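Side-chain contacts in ferredoxin-NADP reductase (Neisseria gonorrhoeae MIA_2011_03-10, PDB 5TR9), which binds FAD and, as a ferredoxin-NADP reductase, probably transfers electrons between ferredoxin and NADP(H) through the flavin: residues Y79-I84 and A91-M96; I33-S38 and D100-D105. All coordinates share one frame; numbering follows the deposited sequence. Where two conformers were deposited one is given.

Contact 1. Residues Y79-I84 and A91-M96. With FAD (flavin-adenine dinucleotide), chain C.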
ATOM      1  N   TYR A  79      -7.112   7.566   3.895  1.00 11.49           N
ATOM      2  CA  TYR A  79      -7.108   6.108   3.884  1.00 12.54           C
ATOM      3  C   TYR A  79      -7.854   5.613   2.653  1.00 11.43           C
ATOM      4  O   TYR A  79      -8.671   6.333   2.067  1.00 12.11           O
ATOM      5  CB  TYR A  79      -7.748   5.533   5.165  1.00 10.07           C
ATOM      6  CG  TYR A  79      -7.061   6.032   6.415  1.00 10.23           C
ATOM      7  CD1 TYR A  79      -5.918   5.403   6.896  1.00 11.25           C
ATOM      8  CD2 TYR A  79      -7.524   7.174   7.081  1.00 12.29           C
ATOM      9  CE1 TYR A  79      -5.263   5.878   8.031  1.00 11.50           C
ATOM     10  CE2 TYR A  79      -6.878   7.659   8.214  1.00 12.38           C
ATOM     11  CZ  TYR A  79      -5.748   7.007   8.684  1.00 13.59           C
ATOM     12  OH  TYR A  79      -5.119   7.506   9.808  1.00 13.32           O
ATOM     13  N   PHE A  80      -7.521   4.385   2.242  1.00 10.57           N
ATOM     14  CA  PHE A  80      -8.141   3.693   1.112  1.00 11.15           C
ATOM     15  C   PHE A  80      -8.736   2.396   1.640  1.00 11.86           C
ATOM     16  O   PHE A  80      -7.999   1.537   2.133  1.00 11.92           O
ATOM     17  CB  PHE A  80      -7.092   3.413   0.019  1.00 11.74           C
ATOM     18  CG  PHE A  80      -7.542   2.459  -1.070  1.00 10.60           C
ATOM     19  CD1 PHE A  80      -8.846   2.450  -1.531  1.00 13.63           C
ATOM     20  CD2 PHE A  80      -6.615   1.602  -1.675  1.00 11.00           C
ATOM     21  CE1 PHE A  80      -9.245   1.571  -2.542  1.00 15.62           C
ATOM     22  CE2 PHE A  80      -6.997   0.746  -2.703  1.00 12.19           C
ATOM     23  CZ  PHE A  80      -8.308   0.723  -3.134  1.00 12.68           C
ATOM     24  N   ALA A  81     -10.064   2.256   1.551  1.00 10.59           N
ATOM     25  CA  ALA A  81     -10.749   1.079   2.072  1.00 11.73           C
ATOM     26  C   ALA A  81     -11.579   0.381   1.002  1.00 11.58           C
ATOM     27  O   ALA A  81     -12.261   1.027   0.194  1.00 12.97           O
ATOM     28  CB  ALA A  81     -11.663   1.446   3.257  1.00 11.89           C
ATOM     29  N   VAL A  82     -11.510  -0.947   1.002  1.00 12.32           N
ATOM     30  CA  VAL A  82     -12.395  -1.777   0.186  0.53 12.28           C
ATOM     31  C   VAL A  82     -13.569  -2.208   1.053  1.00 15.34           C
ATOM     32  O   VAL A  82     -13.382  -2.743   2.154  1.00 14.91           O
ATOM     33  CB  VAL A  82     -11.656  -2.996  -0.396  0.53 13.25           C
ATOM     34  CG1 VAL A  82     -10.795  -3.629   0.639  0.53 16.64           C
ATOM     35  CG2 VAL A  82     -12.650  -4.033  -0.916  0.53 10.72           C
ATOM     36  N   LEU A  83     -14.791  -1.991   0.554  1.00 12.52           N
ATOM     37  CA  LEU A  83     -15.972  -2.346   1.339  1.00 14.28           C
ATOM     38  C   LEU A  83     -16.276  -3.829   1.151  1.00 14.61           C
ATOM     39  O   LEU A  83     -16.523  -4.293   0.030  1.00 16.62           O
ATOM     40  CB  LEU A  83     -17.165  -1.471   0.953  1.00 12.11           C
ATOM     41  CG  LEU A  83     -16.908   0.025   1.144  1.00 13.94           C
ATOM     42  CD1 LEU A  83     -18.129   0.832   0.717  1.00 16.51           C
ATOM     43  CD2 LEU A  83     -16.510   0.364   2.586  1.00 16.30           C
ATOM     44  N   ILE A  84     -16.247  -4.579   2.252  1.00 12.51           N
ATOM     45  CA  ILE A  84     -16.367  -6.032   2.230  1.00 13.85           C
ATOM     46  C   ILE A  84     -17.804  -6.417   2.550  1.00 14.83           C
ATOM     47  O   ILE A  84     -18.384  -5.924   3.529  1.00 15.86           O
ATOM     48  CB  ILE A  84     -15.394  -6.677   3.235  1.00 13.16           C
ATOM     49  CG1 ILE A  84     -13.943  -6.293   2.922  1.00 16.28           C
ATOM     50  CG2 ILE A  84     -15.601  -8.201   3.278  1.00 17.75           C
ATOM     51  CD1 ILE A  84     -13.464  -6.799   1.577  1.00 18.25           C
ATOM     52  N   ALA A  91     -19.644  -1.853   6.900  1.00 13.29           N
ATOM     53  CA  ALA A  91     -20.996  -1.324   7.024  1.00 13.26           C
ATOM     54  C   ALA A  91     -20.981   0.067   7.637  1.00 16.15           C
ATOM     55  O   ALA A  91     -21.790   0.927   7.271  1.00 17.95           O
ATOM     56  CB  ALA A  91     -21.851  -2.262   7.866  1.00 17.08           C
ATOM     57  N   LEU A  92     -20.083   0.299   8.594  1.00 14.93           N
ATOM     58  CA  LEU A  92     -19.986   1.635   9.173  1.00 11.77           C
ATOM     59  C   LEU A  92     -19.385   2.616   8.175  1.00 13.33           C
ATOM     60  O   LEU A  92     -19.838   3.762   8.078  1.00 16.06           O
ATOM     61  CB  LEU A  92     -19.155   1.598  10.458  1.00 14.67           C
ATOM     62  CG  LEU A  92     -19.740   0.691  11.538  1.00 17.58           C
ATOM     63  CD1 LEU A  92     -18.755   0.558  12.687  1.00 16.57           C
ATOM     64  CD2 LEU A  92     -21.097   1.202  12.034  1.00 19.30           C
ATOM     65  N   PHE A  93     -18.345   2.199   7.445  1.00 13.72           N
ATOM     66  CA  PHE A  93     -17.765   3.081   6.437  1.00 12.82           C
ATOM     67  C   PHE A  93     -18.803   3.472   5.394  1.00 15.91           C
ATOM     68  O   PHE A  93     -18.802   4.604   4.896  1.00 17.86           O
ATOM     69  CB  PHE A  93     -16.578   2.397   5.746  1.00 13.95           C
ATOM     70  CG  PHE A  93     -15.299   2.378   6.541  1.00 13.81           C
ATOM     71  CD1 PHE A  93     -15.142   3.117   7.701  1.00 12.83           C
ATOM     72  CD2 PHE A  93     -14.221   1.637   6.074  1.00 16.75           C
ATOM     73  CE1 PHE A  93     -13.931   3.101   8.389  1.00 14.54           C
ATOM     74  CE2 PHE A  93     -13.018   1.610   6.761  1.00 15.66           C
ATOM     75  CZ  PHE A  93     -12.868   2.341   7.910  1.00 14.80           C
ATOM     76  N   ALA A  94     -19.711   2.548   5.056  1.00 12.92           N
ATOM     77  CA  ALA A  94     -20.691   2.815   4.007  1.00 16.94           C
ATOM     78  C   ALA A  94     -21.704   3.874   4.420  1.00 18.55           C
ATOM     79  O   ALA A  94     -22.316   4.504   3.550  1.00 26.71           O
ATOM     80  CB  ALA A  94     -21.414   1.519   3.635  1.00 17.28           C
ATOM     81  N   LYS A  95     -21.894   4.079   5.724  1.00 15.99           N
ATOM     82  CA  LYS A  95     -22.870   5.025   6.252  1.00 20.09           C
ATOM     83  C   LYS A  95     -22.254   6.321   6.761  1.00 18.83           C
ATOM     84  O   LYS A  95     -22.998   7.277   7.006  1.00 21.25           O
ATOM     85  CB  LYS A  95     -23.662   4.386   7.397  1.00 19.92           C
ATOM     86  N   MET A  96     -20.935   6.383   6.927  1.00 15.31           N
ATOM     87  CA  MET A  96     -20.342   7.546   7.579  1.00 16.01           C
ATOM     88  C   MET A  96     -20.308   8.746   6.635  1.00 16.58           C
ATOM     89  O   MET A  96     -20.311   8.614   5.406  1.00 18.87           O
ATOM     90  CB  MET A  96     -18.929   7.230   8.072  1.00 14.17           C
ATOM     91  CG  MET A  96     -17.887   7.121   6.981  1.00 13.73           C
ATOM     92  SD  MET A  96     -16.338   6.500   7.658  1.00 15.82           S
ATOM     93  CE  MET A  96     -15.346   6.415   6.171  1.00 16.27           C
TER
HETATM   94  PA  FAD C 301     -13.413  -7.903   8.576  1.00 13.03           P
HETATM   95  O1A FAD C 301     -14.241  -8.602   9.604  1.00 15.12           O
HETATM   96  O2A FAD C 301     -12.169  -7.186   9.088  1.00 14.11           O
HETATM   97  O5B FAD C 301     -12.913  -8.881   7.467  1.00 13.86           O
HETATM   98  C5B FAD C 301     -13.808  -9.812   6.826  1.00 16.35           C
HETATM   99  C4B FAD C 301     -13.029 -10.486   5.723  1.00 15.27           C
HETATM  100  O4B FAD C 301     -12.846  -9.549   4.643  1.00 13.36           O
HETATM  101  C3B FAD C 301     -11.616 -10.909   6.097  1.00 19.80           C
HETATM  102  O3B FAD C 301     -11.590 -12.188   6.722  1.00 21.01           O
HETATM  103  C2B FAD C 301     -10.915 -10.947   4.737  1.00 19.08           C
HETATM  104  O2B FAD C 301     -11.180 -12.164   4.047  1.00 23.51           O
HETATM  105  C1B FAD C 301     -11.618  -9.816   3.985  1.00 15.01           C
HETATM  106  N9A FAD C 301     -10.876  -8.566   3.912  1.00 13.68           N
HETATM  107  C8A FAD C 301     -10.651  -7.667   4.919  1.00 15.97           C
HETATM  108  N7A FAD C 301      -9.992  -6.596   4.537  1.00 11.27           N
HETATM  109  C5A FAD C 301      -9.789  -6.804   3.181  1.00 11.63           C
HETATM  110  C6A FAD C 301      -9.149  -6.033   2.194  1.00 13.13           C
HETATM  111  N6A FAD C 301      -8.567  -4.854   2.441  1.00 14.73           N
HETATM  112  N1A FAD C 301      -9.109  -6.532   0.937  1.00 13.52           N
HETATM  113  C2A FAD C 301      -9.691  -7.711   0.692  1.00 14.83           C
HETATM  114  N3A FAD C 301     -10.321  -8.527   1.544  1.00 14.05           N
HETATM  115  C4A FAD C 301     -10.343  -8.006   2.779  1.00 14.31           C
HETATM  116  N1  FAD C 301      -8.141  -2.705   4.664  1.00 11.68           N
HETATM  117  C2  FAD C 301      -8.297  -1.722   3.733  1.00 13.02           C
HETATM  118  O2  FAD C 301      -9.341  -1.626   3.070  1.00 13.36           O
HETATM  119  N3  FAD C 301      -7.254  -0.830   3.508  1.00 10.35           N
HETATM  120  C4  FAD C 301      -6.028  -0.837   4.156  1.00 12.14           C
HETATM  121  O4  FAD C 301      -5.176   0.011   3.892  1.00 14.61           O
HETATM  122  C4X FAD C 301      -5.887  -1.876   5.147  1.00 13.47           C
HETATM  123  N5  FAD C 301      -4.742  -1.969   5.797  1.00 13.23           N
HETATM  124  C5X FAD C 301      -4.616  -2.968   6.744  1.00 11.20           C
HETATM  125  C6  FAD C 301      -3.413  -3.076   7.447  1.00 13.55           C
HETATM  126  C7  FAD C 301      -3.233  -4.063   8.408  1.00 14.54           C
HETATM  127  C7M FAD C 301      -1.930  -4.143   9.160  1.00 14.64           C
HETATM  128  C8  FAD C 301      -4.279  -4.957   8.689  1.00 13.76           C
HETATM  129  C8M FAD C 301      -4.110  -6.033   9.734  1.00 15.61           C
HETATM  130  C9  FAD C 301      -5.478  -4.856   7.984  1.00 10.81           C
HETATM  131  C9A FAD C 301      -5.657  -3.869   7.022  1.00 11.45           C
HETATM  132  N10 FAD C 301      -6.846  -3.761   6.259  1.00 12.30           N
HETATM  133  C10 FAD C 301      -7.002  -2.760   5.340  1.00 11.96           C
HETATM  134  C1' FAD C 301      -8.024  -4.568   6.582  1.00 12.80           C
HETATM  135  C2' FAD C 301      -8.950  -3.767   7.517  1.00 12.27           C
HETATM  136  O2' FAD C 301      -8.388  -3.629   8.825  1.00 12.82           O
HETATM  137  C3' FAD C 301     -10.335  -4.410   7.626  1.00 10.93           C
HETATM  138  O3' FAD C 301     -10.195  -5.800   7.895  1.00 12.35           O
HETATM  139  C4' FAD C 301     -11.252  -4.109   6.439  1.00 12.57           C
HETATM  140  O4' FAD C 301     -11.555  -2.712   6.434  1.00 12.82           O
HETATM  141  C5' FAD C 301     -12.546  -4.895   6.473  1.00 11.41           C
HETATM  142  O5' FAD C 301     -13.186  -4.687   7.748  1.00 13.62           O
HETATM  143  P   FAD C 301     -14.594  -5.346   8.062  1.00 12.41           P
HETATM  144  O1P FAD C 301     -15.637  -4.833   7.077  1.00 12.50           O
HETATM  145  O2P FAD C 301     -14.853  -5.172   9.517  1.00 11.19           O
HETATM  146  O3P FAD C 301     -14.310  -6.895   7.744  1.00 13.76           O
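The phenyl ring of Phe-93 has Leu-83 CD2 at its edge, near the ring plane, and the Ala-81 methyl placed obliquely to it. CB of Ala-81 touches CE2 and CD2 of Phe-93 almost evenly, with CE2 at 3.8 Å. Further along, Leu-83 CD2 rests 3.8 Å from Phe-93 CB, and the two side chains cross at a slant. Leu-83 CD1, the other branch, comes within 4.4 Å of Ala-94 CB at the more exposed end of the contact. Phe-93 reaches the strand because its CG is anti to the carbonyl carbon (chi1 -78°), and its ring also meets that of Tyr-66. While the Ala-81 side chain turns to the helix, the backbone on either side of it grips the flavin. FAD N3 donates to Phe-80 O at 2.8 Å (156° at the hydrogen), and Val-82 N donates to FAD O2 at 3.1 Å (159°). These two fairly straight bonds fix the pyrimidine end of the isoalloxazine against the strand. Ile-84 serves the other half of the cofactor: its CD1 lies 3.6 Å from adenine C4A, and its CG2 is 3.4 Å from ribose O4B. Its backbone N binds Ser-90 OG, itself a partner of FAD. A helix packed beside an antiparallel barrel whose edge strand holds the flavin is characteristic of the FAD-binding domain of the ferredoxin-NADP reductase family.

Contact 2. Residues I33-S38 and D100-D105; sequences ITFAIS and DTILLD
Two first torsions bring the CG2 methyls of Ile-37 and Ile-102 together. In Ile-37, CG1 lies between the backbone N and the carbonyl carbon (chi1 71°), which places CG2 beside N and directs it across the contact. Ile-102 differs: CG1 extends opposite its own N (chi1 -172°), and CG2 takes the place between N and the carbonyl carbon. The two CG2 methyls approach to 3.7 Å, and Ile-102 CG2 also lies 4.1 Å from Ile-37 CB, the side chains crossing at about a right angle. Ile-37 CG2 lies in the plane of the Phe-35 ring at its edge, so one methyl touches both a neighbour on its own strand and the partner strand. Beyond it, Ile-102 CD1 reaches Phe-35 CE2 obliquely at 4.3 Å. On the other branch, Ile-37 CD1 comes within 4.4 Å of Leu-104 CD1. Strand 17-27 lies between these two strands in the sheet, and their axes, 8.6 Å apart at closest, run at 76° to each other, a large turn for next-but-one strands, consistent with the strong coiling of a barrel sheet, which turns their side chains toward a shared interior. Leu-53 touches both Phe-35 and Leu-104, adding strand 50-57 to the same interior. With no hydrogen bond joining the segments and all four touching residues buried, the contact rests on hydrophobic burial and van der Waals contact alone.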
ATOM      1  N   ILE A  33     -13.439   3.184  -1.597  1.00 10.87           N
ATOM      2  CA  ILE A  33     -13.495   4.568  -1.130  1.00 10.50           C
ATOM      3  C   ILE A  33     -12.115   5.026  -0.694  1.00 11.28           C
ATOM      4  O   ILE A  33     -11.289   4.239  -0.216  1.00 12.24           O
ATOM      5  CB  ILE A  33     -14.502   4.761   0.032  1.00 13.42           C
ATOM      6  CG1 ILE A  33     -14.083   3.928   1.249  1.00 14.59           C
ATOM      7  CG2 ILE A  33     -15.906   4.388  -0.415  1.00 14.55           C
ATOM      8  CD1 ILE A  33     -14.876   4.259   2.526  1.00 13.33           C
ATOM      9  N   THR A  34     -11.872   6.326  -0.847  1.00 10.81           N
ATOM     10  CA  THR A  34     -10.873   6.998  -0.030  1.00  9.81           C
ATOM     11  C   THR A  34     -11.606   7.971   0.878  1.00 12.19           C
ATOM     12  O   THR A  34     -12.721   8.414   0.570  1.00 13.73           O
ATOM     13  CB  THR A  34      -9.799   7.722  -0.863  1.00 11.48           C
ATOM     14  OG1 THR A  34     -10.399   8.622  -1.808  1.00 13.81           O
ATOM     15  CG2 THR A  34      -8.939   6.703  -1.613  1.00 12.82           C
ATOM     16  N   PHE A  35     -11.009   8.252   2.030  1.00 12.84           N
ATOM     17  CA  PHE A  35     -11.611   9.212   2.941  1.00  9.65           C
ATOM     18  C   PHE A  35     -10.514   9.872   3.756  1.00 11.72           C
ATOM     19  O   PHE A  35      -9.423   9.319   3.918  1.00 12.13           O
ATOM     20  CB  PHE A  35     -12.674   8.569   3.860  1.00 11.25           C
ATOM     21  CG  PHE A  35     -12.148   7.483   4.779  1.00 11.17           C
ATOM     22  CD1 PHE A  35     -12.054   6.163   4.343  1.00 13.00           C
ATOM     23  CD2 PHE A  35     -11.821   7.771   6.106  1.00 11.76           C
ATOM     24  CE1 PHE A  35     -11.602   5.152   5.193  1.00 12.42           C
ATOM     25  CE2 PHE A  35     -11.369   6.763   6.969  1.00 13.71           C
ATOM     26  CZ  PHE A  35     -11.259   5.447   6.512  1.00 13.21           C
ATOM     27  N   ALA A  36     -10.800  11.082   4.226  1.00 11.78           N
ATOM     28  CA  ALA A  36      -9.859  11.843   5.030  1.00 10.21           C
ATOM     29  C   ALA A  36     -10.467  12.109   6.395  1.00 11.80           C
ATOM     30  O   ALA A  36     -11.686  12.295   6.526  1.00 12.59           O
ATOM     31  CB  ALA A  36      -9.508  13.173   4.364  1.00 11.94           C
ATOM     32  N   ILE A  37      -9.601  12.148   7.408  1.00 10.44           N
ATOM     33  CA  ILE A  37     -10.004  12.483   8.765  1.00 10.86           C
ATOM     34  C   ILE A  37      -9.079  13.575   9.286  1.00 13.67           C
ATOM     35  O   ILE A  37      -7.978  13.795   8.769  1.00 13.74           O
ATOM     36  CB  ILE A  37      -9.978  11.256   9.704  1.00 11.38           C
ATOM     37  CG1 ILE A  37      -8.535  10.824   9.996  1.00 13.16           C
ATOM     38  CG2 ILE A  37     -10.749  10.072   9.098  1.00 12.25           C
ATOM     39  CD1 ILE A  37      -8.449   9.675  10.998  1.00 16.02           C
ATOM     40  N   SER A  38      -9.547  14.281  10.314  1.00 13.49           N
ATOM     41  CA  SER A  38      -8.702  15.289  10.944  1.00 12.78           C
ATOM     42  C   SER A  38      -7.494  14.629  11.598  1.00 15.55           C
ATOM     43  O   SER A  38      -7.548  13.476  12.053  1.00 15.33           O
ATOM     44  CB  SER A  38      -9.496  16.107  11.970  1.00 16.09           C
ATOM     45  OG  SER A  38     -10.147  15.286  12.928  1.00 16.60           O
ATOM     46  N   ASP A 100     -18.963  13.188  11.248  1.00 15.85           N
ATOM     47  CA  ASP A 100     -19.057  12.043  12.143  1.00 16.53           C
ATOM     48  C   ASP A 100     -17.746  11.838  12.897  1.00 16.39           C
ATOM     49  O   ASP A 100     -16.653  12.149  12.400  1.00 17.33           O
ATOM     50  CB  ASP A 100     -19.387  10.770  11.359  1.00 15.10           C
ATOM     51  CG  ASP A 100     -20.820  10.734  10.834  1.00 19.68           C
ATOM     52  OD1 ASP A 100     -21.648  11.594  11.220  1.00 19.45           O
ATOM     53  OD2 ASP A 100     -21.114   9.815  10.031  1.00 20.86           O
ATOM     54  N   THR A 101     -17.864  11.292  14.107  1.00 17.79           N
ATOM     55  CA  THR A 101     -16.706  11.003  14.944  1.00 17.61           C
ATOM     56  C   THR A 101     -16.075   9.679  14.536  1.00 17.79           C
ATOM     57  O   THR A 101     -16.772   8.674  14.363  1.00 19.24           O
ATOM     58  CB  THR A 101     -17.114  10.942  16.417  1.00 18.83           C
ATOM     59  OG1 THR A 101     -17.498  12.247  16.868  1.00 21.85           O
ATOM     60  CG2 THR A 101     -15.962  10.432  17.279  1.00 20.13           C
ATOM     61  N   ILE A 102     -14.751   9.681  14.401  1.00 14.68           N
ATOM     62  CA  ILE A 102     -13.972   8.468  14.209  1.00 13.38           C
ATOM     63  C   ILE A 102     -12.806   8.534  15.185  1.00 15.90           C
ATOM     64  O   ILE A 102     -12.310   9.618  15.508  1.00 17.53           O
ATOM     65  CB  ILE A 102     -13.506   8.311  12.738  1.00 14.58           C
ATOM     66  CG1 ILE A 102     -12.856   6.938  12.501  1.00 15.02           C
ATOM     67  CG2 ILE A 102     -12.542   9.442  12.329  1.00 16.05           C
ATOM     68  CD1 ILE A 102     -12.722   6.578  11.016  1.00 13.43           C
ATOM     69  N   LEU A 103     -12.407   7.373  15.699  1.00 14.40           N
ATOM     70  CA  LEU A 103     -11.375   7.290  16.725  1.00 15.90           C
ATOM     71  C   LEU A 103     -10.042   6.934  16.081  1.00 14.28           C
ATOM     72  O   LEU A 103      -9.984   6.067  15.207  1.00 13.94           O
ATOM     73  CB  LEU A 103     -11.735   6.241  17.778  1.00 16.59           C
ATOM     74  CG  LEU A 103     -13.153   6.325  18.351  1.00 15.54           C
ATOM     75  CD1 LEU A 103     -13.316   5.283  19.437  1.00 20.27           C
ATOM     76  CD2 LEU A 103     -13.421   7.713  18.882  1.00 18.54           C
ATOM     77  N   LEU A 104      -8.976   7.611  16.519  1.00 16.07           N
ATOM     78  CA  LEU A 104      -7.631   7.421  15.975  1.00 13.48           C
ATOM     79  C   LEU A 104      -6.700   6.993  17.102  1.00 12.95           C
ATOM     80  O   LEU A 104      -6.413   7.783  18.005  1.00 16.62           O
ATOM     81  CB  LEU A 104      -7.130   8.706  15.314  1.00 13.99           C
ATOM     82  CG  LEU A 104      -5.691   8.710  14.789  1.00 13.06           C
ATOM     83  CD1 LEU A 104      -5.517   7.709  13.656  1.00 15.28           C
ATOM     84  CD2 LEU A 104      -5.330  10.118  14.348  1.00 16.72           C
ATOM     85  N   ASP A 105      -6.224   5.750  17.048  1.00 15.17           N
ATOM     86  CA  ASP A 105      -5.217   5.301  18.005  1.00 16.62           C
ATOM     87  C   ASP A 105      -4.002   6.217  17.919  1.00 17.12           C
ATOM     88  O   ASP A 105      -3.604   6.630  16.828  1.00 16.60           O
ATOM     89  CB  ASP A 105      -4.830   3.848  17.707  1.00 17.25           C
ATOM     90  CG  ASP A 105      -3.947   3.239  18.773  1.00 24.56           C
ATOM     91  OD1 ASP A 105      -2.797   3.688  18.949  1.00 22.61           O
ATOM     92  OD2 ASP A 105      -4.413   2.302  19.458  1.00 32.01           O
TER

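How the contacts relate
Both contacts belong to the FAD-binding barrel, and strands 32-38 and 76-82 are neighbours in its sheet, joined by Tyr-79 N to Phe-35 O and Ala-81 N to Ile-33 O, both probable hydrogen bonds. All four touching residues of contact 2 are buried, whereas contact 1 is only partly buried and reaches the surface at Ala-94. Their cross-segment chemistry is alike, apolar in both, but only contact 1 adds polar bonds from its strand to the cofactor. The rings of Phe-35 and Phe-93 meet with planes at about 55°, so the two apolar clusters are continuous. Along the chain, contact 1 is nested within the loop closed by contact 2, helix 88-95 leading into strand 101-105.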